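Local coordinates for flagellar regulatory protein C (Vibrio cholerae, PDB 4QHS) that probably hydrolyses ATP as a heptameric AAA+ sigma-54 activator, driving transcription of flagellar genes, at residues Ile70-Ala75 and Ile113-Ile118; Ala39-Leu44 and Arg152-Ser157. All coordinates share one frame; numbering follows the deposited sequence.

Contact 1 of 2, residues Ile70-Ala75 and Ile113-Ile118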
ATOM      1  N   ILE A  70       6.243  35.304  24.145  1.00 40.29           N
ATOM      2  CA  ILE A  70       5.780  34.657  22.925  1.00 47.41           C
ATOM      3  C   ILE A  70       5.208  33.281  23.261  1.00 47.96           C
ATOM      4  O   ILE A  70       5.866  32.478  23.906  1.00 47.13           O
ATOM      5  CB  ILE A  70       6.928  34.506  21.893  1.00 42.75           C
ATOM      6  CG1 ILE A  70       7.613  35.851  21.616  1.00 40.58           C
ATOM      7  CG2 ILE A  70       6.428  33.847  20.606  1.00 47.05           C
ATOM      8  CD1 ILE A  70       6.743  36.873  20.896  1.00 44.10           C
ATOM      9  N   ALA A  71       3.988  33.012  22.815  1.00 42.35           N
ATOM     10  CA  ALA A  71       3.311  31.768  23.164  1.00 48.56           C
ATOM     11  C   ALA A  71       2.861  31.001  21.913  1.00 43.32           C
ATOM     12  O   ALA A  71       2.247  31.576  21.017  1.00 54.98           O
ATOM     13  CB  ALA A  71       2.108  32.061  24.080  1.00 39.75           C
ATOM     14  N   ILE A  72       3.172  29.710  21.854  1.00 46.52           N
ATOM     15  CA  ILE A  72       2.635  28.838  20.805  1.00 46.89           C
ATOM     16  C   ILE A  72       1.990  27.588  21.421  1.00 44.40           C
ATOM     17  O   ILE A  72       2.498  27.022  22.390  1.00 45.57           O
ATOM     18  CB  ILE A  72       3.728  28.435  19.783  1.00 39.10           C
ATOM     19  CG1 ILE A  72       3.197  27.384  18.813  1.00 48.53           C
ATOM     20  CG2 ILE A  72       4.965  27.913  20.493  1.00 34.36           C
ATOM     21  CD1 ILE A  72       4.025  27.244  17.542  1.00 46.49           C
ATOM     22  N   ASN A  73       0.848  27.177  20.881  1.00 50.01           N
ATOM     23  CA  ASN A  73       0.211  25.959  21.357  1.00 45.00           C
ATOM     24  C   ASN A  73       0.477  24.808  20.404  1.00 41.28           C
ATOM     25  O   ASN A  73      -0.186  24.658  19.369  1.00 38.19           O
ATOM     26  CB  ASN A  73      -1.294  26.145  21.538  1.00 47.84           C
ATOM     27  CG  ASN A  73      -1.928  24.994  22.315  1.00 50.98           C
ATOM     28  OD1 ASN A  73      -1.544  23.827  22.168  1.00 48.23           O
ATOM     29  ND2 ASN A  73      -2.890  25.322  23.159  1.00 58.44           N
ATOM     30  N   CYS A  74       1.443  23.990  20.796  1.00 35.79           N
ATOM     31  CA  CYS A  74       1.877  22.831  20.034  1.00 41.24           C
ATOM     32  C   CYS A  74       0.770  21.836  19.688  1.00 46.77           C
ATOM     33  O   CYS A  74       0.960  20.983  18.843  1.00 50.38           O
ATOM     34  CB  CYS A  74       2.982  22.112  20.814  1.00 46.07           C
ATOM     35  SG  CYS A  74       4.307  23.224  21.366  1.00 55.55           S
ATOM     36  N   ALA A  75      -0.378  21.939  20.344  1.00 36.63           N
ATOM     37  CA  ALA A  75      -1.474  21.034  20.085  1.00 42.41           C
ATOM     38  C   ALA A  75      -2.545  21.705  19.243  1.00 43.80           C
ATOM     39  O   ALA A  75      -3.649  21.188  19.133  1.00 45.56           O
ATOM     40  CB  ALA A  75      -2.083  20.532  21.409  1.00 39.49           C
ATOM     41  N   ILE A 113       9.722  32.404  25.724  1.00 34.60           N
ATOM     42  CA  ILE A 113       8.811  31.653  24.896  1.00 30.39           C
ATOM     43  C   ILE A 113       8.090  30.614  25.724  1.00 36.91           C
ATOM     44  O   ILE A 113       8.666  29.997  26.568  1.00 31.13           O
ATOM     45  CB  ILE A 113       9.497  31.032  23.677  1.00 31.67           C
ATOM     46  CG1 ILE A 113       8.467  30.439  22.729  1.00 32.18           C
ATOM     47  CG2 ILE A 113      10.416  29.973  24.075  1.00 27.51           C
ATOM     48  CD1 ILE A 113       8.964  30.210  21.358  1.00 28.04           C
ATOM     49  N   LEU A 114       6.803  30.482  25.487  1.00 29.32           N
ATOM     50  CA  LEU A 114       5.986  29.491  26.116  1.00 33.80           C
ATOM     51  C   LEU A 114       5.611  28.419  25.129  1.00 37.04           C
ATOM     52  O   LEU A 114       4.987  28.680  24.151  1.00 38.41           O
ATOM     53  CB  LEU A 114       4.731  30.113  26.683  1.00 33.93           C
ATOM     54  CG  LEU A 114       3.606  29.157  27.032  1.00 35.95           C
ATOM     55  CD1 LEU A 114       4.043  28.154  28.023  1.00 31.29           C
ATOM     56  CD2 LEU A 114       2.491  29.920  27.570  1.00 36.01           C
ATOM     57  N   LEU A 115       6.013  27.200  25.405  1.00 34.41           N
ATOM     58  CA  LEU A 115       5.659  26.100  24.561  1.00 35.79           C
ATOM     59  C   LEU A 115       4.568  25.298  25.210  1.00 44.19           C
ATOM     60  O   LEU A 115       4.825  24.426  25.981  1.00 40.64           O
ATOM     61  CB  LEU A 115       6.859  25.231  24.298  1.00 32.73           C
ATOM     62  CG  LEU A 115       8.078  25.948  23.790  1.00 32.49           C
ATOM     63  CD1 LEU A 115       9.195  25.041  23.936  1.00 37.35           C
ATOM     64  CD2 LEU A 115       7.910  26.316  22.378  1.00 27.98           C
ATOM     65  N   ASP A 116       3.339  25.632  24.879  1.00 36.51           N
ATOM     66  CA  ASP A 116       2.172  25.072  25.484  1.00 38.44           C
ATOM     67  C   ASP A 116       1.906  23.712  24.914  1.00 43.05           C
ATOM     68  O   ASP A 116       1.979  23.520  23.742  1.00 39.36           O
ATOM     69  CB  ASP A 116       1.000  25.972  25.194  1.00 37.74           C
ATOM     70  CG  ASP A 116       0.191  26.274  26.386  1.00 55.74           C
ATOM     71  OD1 ASP A 116       0.130  25.471  27.306  1.00 65.24           O
ATOM     72  OD2 ASP A 116      -0.432  27.326  26.393  1.00 64.14           O
ATOM     73  N   GLU A 117       1.620  22.766  25.777  1.00 38.29           N
ATOM     74  CA  GLU A 117       1.298  21.419  25.369  1.00 40.33           C
ATOM     75  C   GLU A 117       2.398  20.764  24.539  1.00 42.56           C
ATOM     76  O   GLU A 117       2.196  20.375  23.426  1.00 48.93           O
ATOM     77  CB  GLU A 117      -0.031  21.416  24.637  1.00 49.24           C
ATOM     78  CG  GLU A 117      -1.215  21.709  25.507  1.00 60.20           C
ATOM     79  CD  GLU A 117      -1.271  20.794  26.694  1.00 79.31           C
ATOM     80  OE1 GLU A 117      -1.441  21.272  27.819  1.00 86.46           O
ATOM     81  OE2 GLU A 117      -1.115  19.583  26.504  1.00 89.73           O
ATOM     82  N   ILE A 118       3.565  20.637  25.124  1.00 38.32           N
ATOM     83  CA  ILE A 118       4.730  20.215  24.427  1.00 39.89           C
ATOM     84  C   ILE A 118       4.769  18.730  24.202  1.00 47.54           C
ATOM     85  O   ILE A 118       5.498  18.262  23.385  1.00 58.26           O
ATOM     86  CB  ILE A 118       5.963  20.617  25.187  1.00 43.33           C
ATOM     87  CG1 ILE A 118       7.168  20.687  24.269  1.00 40.99           C
ATOM     88  CG2 ILE A 118       6.226  19.663  26.254  1.00 38.38           C
ATOM     89  CD1 ILE A 118       8.262  21.468  24.818  1.00 40.44           C
TER

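Contact 2 of 2, residues Ala39-Leu44 and Arg152-Ser157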
ATOM      1  N   ALA A  39      16.159  29.509  34.356  1.00 45.81           N
ATOM      2  CA  ALA A  39      15.869  28.102  34.189  1.00 42.28           C
ATOM      3  C   ALA A  39      14.604  27.813  33.412  1.00 43.05           C
ATOM      4  O   ALA A  39      13.681  28.573  33.436  1.00 36.45           O
ATOM      5  CB  ALA A  39      15.793  27.446  35.507  1.00 33.73           C
ATOM      6  N   ASN A  40      14.590  26.675  32.744  1.00 39.43           N
ATOM      7  CA  ASN A  40      13.421  26.199  32.064  1.00 30.94           C
ATOM      8  C   ASN A  40      12.397  25.794  33.067  1.00 38.06           C
ATOM      9  O   ASN A  40      12.719  25.227  34.067  1.00 34.77           O
ATOM     10  CB  ASN A  40      13.728  24.999  31.216  1.00 31.12           C
ATOM     11  CG  ASN A  40      14.671  25.283  30.127  1.00 37.02           C
ATOM     12  OD1 ASN A  40      14.686  26.339  29.550  1.00 43.43           O
ATOM     13  ND2 ASN A  40      15.451  24.319  29.816  1.00 46.38           N
ATOM     14  N   VAL A  41      11.153  26.101  32.785  1.00 32.61           N
ATOM     15  CA  VAL A  41      10.057  25.799  33.701  1.00 37.40           C
ATOM     16  C   VAL A  41       8.974  24.972  33.019  1.00 31.00           C
ATOM     17  O   VAL A  41       8.429  25.376  31.979  1.00 37.07           O
ATOM     18  CB  VAL A  41       9.394  27.071  34.252  1.00 43.93           C
ATOM     19  CG1 VAL A  41       8.254  26.675  35.167  1.00 41.00           C
ATOM     20  CG2 VAL A  41      10.411  27.955  34.959  1.00 33.85           C
ATOM     21  N   MET A  42       8.675  23.821  33.599  1.00 30.52           N
ATOM     22  CA  MET A  42       7.604  22.959  33.114  1.00 35.61           C
ATOM     23  C   MET A  42       6.360  23.117  33.993  1.00 42.18           C
ATOM     24  O   MET A  42       6.420  22.880  35.194  1.00 39.18           O
ATOM     25  CB  MET A  42       8.051  21.497  33.104  1.00 37.19           C
ATOM     26  CG  MET A  42       6.970  20.535  32.629  1.00 37.63           C
ATOM     27  SD  MET A  42       6.554  20.716  30.884  1.00 40.42           S
ATOM     28  CE  MET A  42       8.179  20.421  30.188  1.00 40.22           C
ATOM     29  N   ILE A  43       5.243  23.522  33.402  1.00 38.87           N
ATOM     30  CA  ILE A  43       4.000  23.630  34.158  1.00 36.44           C
ATOM     31  C   ILE A  43       3.051  22.479  33.835  1.00 40.01           C
ATOM     32  O   ILE A  43       2.497  22.381  32.710  1.00 36.21           O
ATOM     33  CB  ILE A  43       3.274  24.959  33.886  1.00 46.22           C
ATOM     34  CG1 ILE A  43       4.257  26.134  33.926  1.00 35.63           C
ATOM     35  CG2 ILE A  43       2.136  25.143  34.888  1.00 40.71           C
ATOM     36  CD1 ILE A  43       3.639  27.436  33.480  1.00 44.50           C
ATOM     37  N   LEU A  44       2.891  21.605  34.826  1.00 39.08           N
ATOM     38  CA  LEU A  44       2.055  20.412  34.731  1.00 40.38           C
ATOM     39  C   LEU A  44       0.645  20.710  35.240  1.00 41.80           C
ATOM     40  O   LEU A  44       0.404  21.751  35.859  1.00 44.18           O
ATOM     41  CB  LEU A  44       2.693  19.261  35.519  1.00 31.89           C
ATOM     42  CG  LEU A  44       4.150  19.002  35.111  1.00 43.64           C
ATOM     43  CD1 LEU A  44       4.847  17.994  36.019  1.00 32.89           C
ATOM     44  CD2 LEU A  44       4.212  18.549  33.663  1.00 38.38           C
ATOM     45  N   ARG A 152      14.325  32.583  27.254  1.00 37.37           N
ATOM     46  CA  ARG A 152      13.905  31.797  28.400  1.00 32.34           C
ATOM     47  C   ARG A 152      12.756  30.903  27.969  1.00 38.02           C
ATOM     48  O   ARG A 152      11.801  31.359  27.329  1.00 37.97           O
ATOM     49  CB  ARG A 152      13.471  32.710  29.556  1.00 43.05           C
ATOM     50  CG  ARG A 152      13.587  32.095  30.950  1.00 40.89           C
ATOM     51  CD  ARG A 152      12.248  31.665  31.525  1.00 34.75           C
ATOM     52  NE  ARG A 152      12.426  30.996  32.818  1.00 49.15           N
ATOM     53  CZ  ARG A 152      12.413  31.607  34.001  1.00 50.54           C
ATOM     54  NH1 ARG A 152      12.213  32.918  34.077  1.00 39.23           N
ATOM     55  NH2 ARG A 152      12.591  30.903  35.119  1.00 38.67           N
ATOM     56  N   VAL A 153      12.842  29.630  28.316  1.00 30.30           N
ATOM     57  CA  VAL A 153      11.825  28.681  27.906  1.00 37.61           C
ATOM     58  C   VAL A 153      10.882  28.292  29.041  1.00 44.53           C
ATOM     59  O   VAL A 153      11.312  27.888  30.126  1.00 48.84           O
ATOM     60  CB  VAL A 153      12.455  27.410  27.340  1.00 39.15           C
ATOM     61  CG1 VAL A 153      11.396  26.351  27.155  1.00 37.08           C
ATOM     62  CG2 VAL A 153      13.148  27.723  26.025  1.00 44.58           C
ATOM     63  N   LEU A 154       9.596  28.446  28.772  1.00 38.70           N
ATOM     64  CA  LEU A 154       8.546  27.904  29.606  1.00 42.64           C
ATOM     65  C   LEU A 154       7.823  26.861  28.772  1.00 36.90           C
ATOM     66  O   LEU A 154       7.667  27.042  27.562  1.00 40.34           O
ATOM     67  CB  LEU A 154       7.574  28.994  30.082  1.00 37.43           C
ATOM     68  CG  LEU A 154       8.109  30.275  30.727  1.00 42.83           C
ATOM     69  CD1 LEU A 154       6.950  31.168  31.089  1.00 50.79           C
ATOM     70  CD2 LEU A 154       8.946  29.996  31.944  1.00 42.23           C
ATOM     71  N   ALA A 155       7.402  25.775  29.412  1.00 39.26           N
ATOM     72  CA  ALA A 155       6.600  24.745  28.752  1.00 40.46           C
ATOM     73  C   ALA A 155       5.447  24.286  29.632  1.00 44.73           C
ATOM     74  O   ALA A 155       5.487  24.456  30.850  1.00 44.61           O
ATOM     75  CB  ALA A 155       7.457  23.557  28.387  1.00 29.29           C
ATOM     76  N   THR A 156       4.432  23.693  29.004  1.00 37.70           N
ATOM     77  CA  THR A 156       3.362  23.007  29.718  1.00 36.66           C
ATOM     78  C   THR A 156       3.057  21.650  29.109  1.00 35.08           C
ATOM     79  O   THR A 156       3.270  21.417  27.919  1.00 39.58           O
ATOM     80  CB  THR A 156       2.041  23.801  29.719  1.00 41.37           C
ATOM     81  OG1 THR A 156       1.426  23.690  28.433  1.00 38.61           O
ATOM     82  CG2 THR A 156       2.286  25.278  30.047  1.00 48.86           C
ATOM     83  N   SER A 157       2.495  20.800  29.932  1.00 34.99           N
ATOM     84  CA  SER A 157       2.100  19.489  29.552  1.00 36.63           C
ATOM     85  C   SER A 157       0.944  19.061  30.401  1.00 43.88           C
ATOM     86  O   SER A 157       0.960  19.225  31.582  1.00 39.88           O
ATOM     87  CB  SER A 157       3.240  18.536  29.758  1.00 36.81           C
ATOM     88  OG  SER A 157       2.958  17.341  29.129  1.00 41.42           O
TER

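Contact 1 of 2, residues Ile70-Ala75 and Ile113-Ile118
I72 and L115 meet on the face of the sheet covered by helix 82-87, with CG2 of I72 3.8 Å from CD2 of L115 and the two side chains slanting across each other. I72 CG1 is turned trans to its own backbone N (chi1 172°), leaving CG2 as the branch that touches L115. On the reverse face the methyl CB of A71 rests 4.1 Å from CD2 of L114. A parallel backbone ladder joins the two strands: L114 N donates to I70 O at 2.7 Å, I72 N to L114 O, D116 N to I72 O. Hydrophobic residues leading into D116-E117 form the Walker B pattern of AAA+ ATPases. One residue past strand 70-73, C74 N still reaches D116 O (3.0 Å), though by a more bent bond (142°). N73 turns back on its own loop, where OD1 accepts from A75 N at 2.9 Å in an Asx turn. Its amide lies alongside E117, the amide and carboxylate planes 40° apart, and CB of E117 is 3.9 Å from CB of A75. A bend at chi2 carries the E117 carboxylate away from 70-75, where OE1 makes a weak hydrogen bond to S47 OG, while D116 OD1 bonds the hydroxyl of T156.

Contact 2 of 2, residues Ala39-Leu44 and Arg152-Ser157
R152 curls round to the start of 39-44, where its NE donates to A39 O at 2.8 Å and NH2 adds a weak bond to the same oxygen. The carbonyl oxygen lies at the guanidinium edge, 17° out of its plane; the bend at chi2 (-104°) turns the arm toward it. NH2 also donates to V34 O, and NH1 weakly to A35 O, at the end of helix 23-35, so three backbone carbonyls share the guanidinium. NH2 is 3.7 Å from CG2 of V41, whose side chain runs beside that of L154 in the same direction, CB of V41 meeting CD2 of L154 at 3.8 Å. On the other face M42 doubles over at chi2 and chi3, bringing CE 3.7 Å from CB of A155. N40 slants across V153, with N40 OD1 3.3 Å from V153 CB and N40 ND2 bonded to R177 O. A parallel ladder, with A155 N to V41 O and I43 N to A155 O (2.7 Å), pairs the strands within the AAA+ core. I43 O receives both S157 N and the Walker A lysine K51. Helix 51-61 packs on I43 and L154; strand 182-184 continues the sheet beyond 41-44, strand 112-116 beyond 152-157.

In the fold
Contacts 1 and 2 lie side by side in one five-stranded parallel sheet, their centres about 10 Å apart. Across it the strands run 69-73, 112-116, 152-157, 41-44, 182-184, the order of the AAA+ core. Contact 1 joins strand 69-73, outermost within this chain, to its neighbour, contact 2 the next two strands; L115 N bonding L154 O stitches the pairs together. Both segments of contact 1 fall in the sequence between the two segments of contact 2. At the C-terminal ends of the strands, T156 OG1 also bonds the backbone N of E117. The Walker A loop follows strand 41-44, so the sheet probably brings the Walker A and Walker B elements to the same edge for ATP binding.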